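Local coordinates for protein L-lysine 6-oxidase (Marinomonas mediterranea, PDB 3WEU) that oxidises the side-chain amine of L-lysine with a cysteine tryptophylquinone cofactor, releasing ammonium and the hydrogen peroxide that makes it antibacterial, at residues 268-273 and 285-290. Residues are numbered along the deposited sequence; the frame is centred on the assembly and turned at random.
With SO4 (sulfate ion), chain D; EDO (1,2-ethanediol), chain O.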
loop_
_atom_site.group_PDB
_atom_site.type_symbol
_atom_site.label_atom_id
_atom_site.label_comp_id
_atom_site.label_asym_id
_atom_site.label_seq_id
_atom_site.Cartn_x
_atom_site.Cartn_y
_atom_site.Cartn_z
ATOM N N VAL A 268 -7.883 36.847 -25.329
ATOM C CA VAL A 268 -8.166 37.697 -24.197
ATOM C C VAL A 268 -7.991 39.160 -24.561
ATOM O O VAL A 268 -8.864 40.027 -24.219
ATOM C CB VAL A 268 -7.317 37.308 -22.971
ATOM C CG1 VAL A 268 -7.435 38.340 -21.851
ATOM C CG2 VAL A 268 -7.703 35.983 -22.426
ATOM N N GLY A 269 -6.930 39.441 -25.285
ATOM C CA GLY A 269 -6.611 40.794 -25.722
ATOM C C GLY A 269 -7.653 41.424 -26.630
ATOM O O GLY A 269 -8.039 42.625 -26.483
ATOM N N VAL A 270 -8.076 40.627 -27.597
ATOM C CA VAL A 270 -9.033 41.082 -28.597
ATOM C C VAL A 270 -10.362 41.365 -27.907
ATOM O O VAL A 270 -10.997 42.395 -28.153
ATOM C CB VAL A 270 -9.179 40.011 -29.738
ATOM C CG1 VAL A 270 -10.381 40.297 -30.606
ATOM C CG2 VAL A 270 -7.928 40.027 -30.609
ATOM N N ARG A 271 -10.799 40.435 -27.055
ATOM C CA ARG A 271 -12.122 40.520 -26.439
ATOM C C ARG A 271 -12.144 41.410 -25.181
ATOM O O ARG A 271 -13.222 41.815 -24.724
ATOM C CB ARG A 271 -12.643 39.148 -26.083
ATOM C CG ARG A 271 -13.027 38.276 -27.289
ATOM C CD ARG A 271 -13.633 36.890 -26.914
ATOM N NE ARG A 271 -12.653 36.096 -26.177
ATOM C CZ ARG A 271 -12.554 36.034 -24.853
ATOM N NH1 ARG A 271 -11.550 35.374 -24.294
ATOM N NH2 ARG A 271 -13.458 36.626 -24.046
ATOM N N ASN A 272 -11.006 41.721 -24.618
ATOM C CA ASN A 272 -11.011 42.523 -23.397
ATOM C C ASN A 272 -10.213 43.798 -23.389
ATOM O O ASN A 272 -10.449 44.640 -22.547
ATOM C CB ASN A 272 -10.563 41.700 -22.211
ATOM C CG ASN A 272 -11.502 40.564 -21.930
ATOM O OD1 ASN A 272 -12.582 40.762 -21.396
ATOM N ND2 ASN A 272 -11.114 39.372 -22.316
ATOM N N PHE A 273 -9.232 43.938 -24.251
ATOM C CA PHE A 273 -8.315 45.067 -24.173
ATOM C C PHE A 273 -8.228 45.785 -25.475
ATOM O O PHE A 273 -7.285 46.499 -25.677
ATOM C CB PHE A 273 -6.931 44.566 -23.730
ATOM C CG PHE A 273 -6.924 44.016 -22.363
ATOM C CD1 PHE A 273 -6.883 44.913 -21.267
ATOM C CD2 PHE A 273 -6.933 42.646 -22.102
ATOM C CE1 PHE A 273 -6.895 44.422 -19.984
ATOM C CE2 PHE A 273 -6.959 42.167 -20.792
ATOM C CZ PHE A 273 -6.929 43.044 -19.757
ATOM N N GLY A 285 -19.513 44.190 -27.509
ATOM C CA GLY A 285 -19.160 42.834 -27.109
ATOM C C GLY A 285 -19.320 41.807 -28.191
ATOM O O GLY A 285 -19.545 40.626 -27.902
ATOM N N HIS A 286 -19.163 42.227 -29.434
ATOM C CA HIS A 286 -19.223 41.319 -30.566
ATOM C C HIS A 286 -18.104 41.517 -31.559
ATOM O O HIS A 286 -17.605 42.630 -31.773
ATOM C CB HIS A 286 -20.568 41.420 -31.309
ATOM C CG HIS A 286 -21.750 41.099 -30.447
ATOM N ND1 HIS A 286 -22.566 42.073 -29.902
ATOM C CD2 HIS A 286 -22.219 39.925 -29.981
ATOM C CE1 HIS A 286 -23.527 41.507 -29.198
ATOM N NE2 HIS A 286 -23.332 40.205 -29.221
ATOM N N TYR A 287 -17.723 40.416 -32.192
ATOM C CA TYR A 287 -16.820 40.513 -33.317
ATOM C C TYR A 287 -17.459 41.313 -34.450
ATOM O O TYR A 287 -18.676 41.407 -34.539
ATOM C CB TYR A 287 -16.421 39.131 -33.816
ATOM C CG TYR A 287 -15.507 38.395 -32.857
ATOM C CD1 TYR A 287 -14.129 38.584 -32.881
ATOM C CD2 TYR A 287 -16.032 37.550 -31.915
ATOM C CE1 TYR A 287 -13.288 37.898 -32.000
ATOM C CE2 TYR A 287 -15.227 36.886 -30.995
ATOM C CZ TYR A 287 -13.843 37.044 -31.077
ATOM O OH TYR A 287 -13.023 36.414 -30.155
ATOM N N LYS A 288 -16.621 41.885 -35.285
ATOM C CA LYS A 288 -17.071 42.648 -36.458
ATOM C C LYS A 288 -17.088 41.793 -37.695
ATOM O O LYS A 288 -16.010 41.366 -38.180
ATOM C CB LYS A 288 -16.152 43.861 -36.675
ATOM C CG LYS A 288 -16.176 44.810 -35.499
ATOM C CD LYS A 288 -15.403 46.073 -35.808
ATOM C CE LYS A 288 -15.631 47.043 -34.693
ATOM N NZ LYS A 288 -14.812 48.242 -34.962
ATOM N N SER A 289 -18.299 41.565 -38.226
ATOM C CA SER A 289 -18.449 40.700 -39.395
ATOM C C SER A 289 -17.845 41.198 -40.688
ATOM O O SER A 289 -17.703 40.425 -41.637
ATOM C CB SER A 289 -19.927 40.308 -39.625
ATOM O OG SER A 289 -20.708 41.468 -39.758
ATOM N N ASP A 290 -17.468 42.468 -40.762
ATOM C CA ASP A 290 -16.744 42.927 -41.919
ATOM C C ASP A 290 -15.231 42.755 -41.831
ATOM O O ASP A 290 -14.551 43.087 -42.783
ATOM C CB ASP A 290 -17.089 44.389 -42.258
ATOM C CG ASP A 290 -16.950 45.326 -41.091
ATOM O OD1 ASP A 290 -16.636 44.885 -39.961
ATOM O OD2 ASP A 290 -17.230 46.542 -41.295
HETATM S S SO4 D . -20.038 37.410 -31.652
HETATM O O1 SO4 D . -21.449 37.468 -31.263
HETATM O O2 SO4 D . -19.295 38.556 -31.170
HETATM O O3 SO4 D . -19.525 36.158 -31.082
HETATM O O4 SO4 D . -19.777 37.456 -33.081
HETATM C C1 EDO O . -17.109 37.338 -24.286
HETATM O O1 EDO O . -15.990 38.195 -24.532
HETATM C C2 EDO O . -18.158 37.982 -25.152
HETATM O O2 EDO O . -17.513 38.410 -26.373
#
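Tyr287 reaches across to the last turn of helix 261-272 and meets Val270 and Arg271 with the phenol end of its ring. The packed part is small: Val270 CG1 lies 4.0 Å from Tyr287 CE1, the two side chains crossing at about a right angle, and no hydrogen bond joins the segments. Val270 CG1 stands anti to the backbone N (chi1 167°), which directs this methyl at the tyrosine. Beside it the aliphatic part of Arg271 runs past the hydroxyl, with CD 3.3 Å and CG 3.4 Å from Tyr287 OH. That hydroxyl is hydrogen-bonded to Thr408 OG1 of helix 407-418, which also supplies Phe411, stacked on the ring; Tyr280, from the neighbouring strand, meets it edge-to-face.

Tyr287 belongs to a two-stranded antiparallel hairpin, 280-281 with 286-287, in which Gly285 and His286 both face Asp281 as a G1 beta bulge; Gly285 has the positive phi expected there. The hairpin follows the helix in sequence and folds back against its end; the centre of the contact lies about 26 Å from the centre of the chain.

On the looser side, a 1,2-ethanediol, probably from the crystallisation liquor, bridges the segments. The bend of Arg271 at chi3 (-62°) turns the guanidinium so that NH2 points to the diol's O1, at its edge and in its plane (3.0 Å, N-H...O 159°); NH1 makes a salt bridge with Asp267. The diol's O2 bonds only weakly to Gly285 O, at 3.4 Å. On the 285-290 side alone, Tyr287 N donates to a sulfate oxygen whose position is less certain.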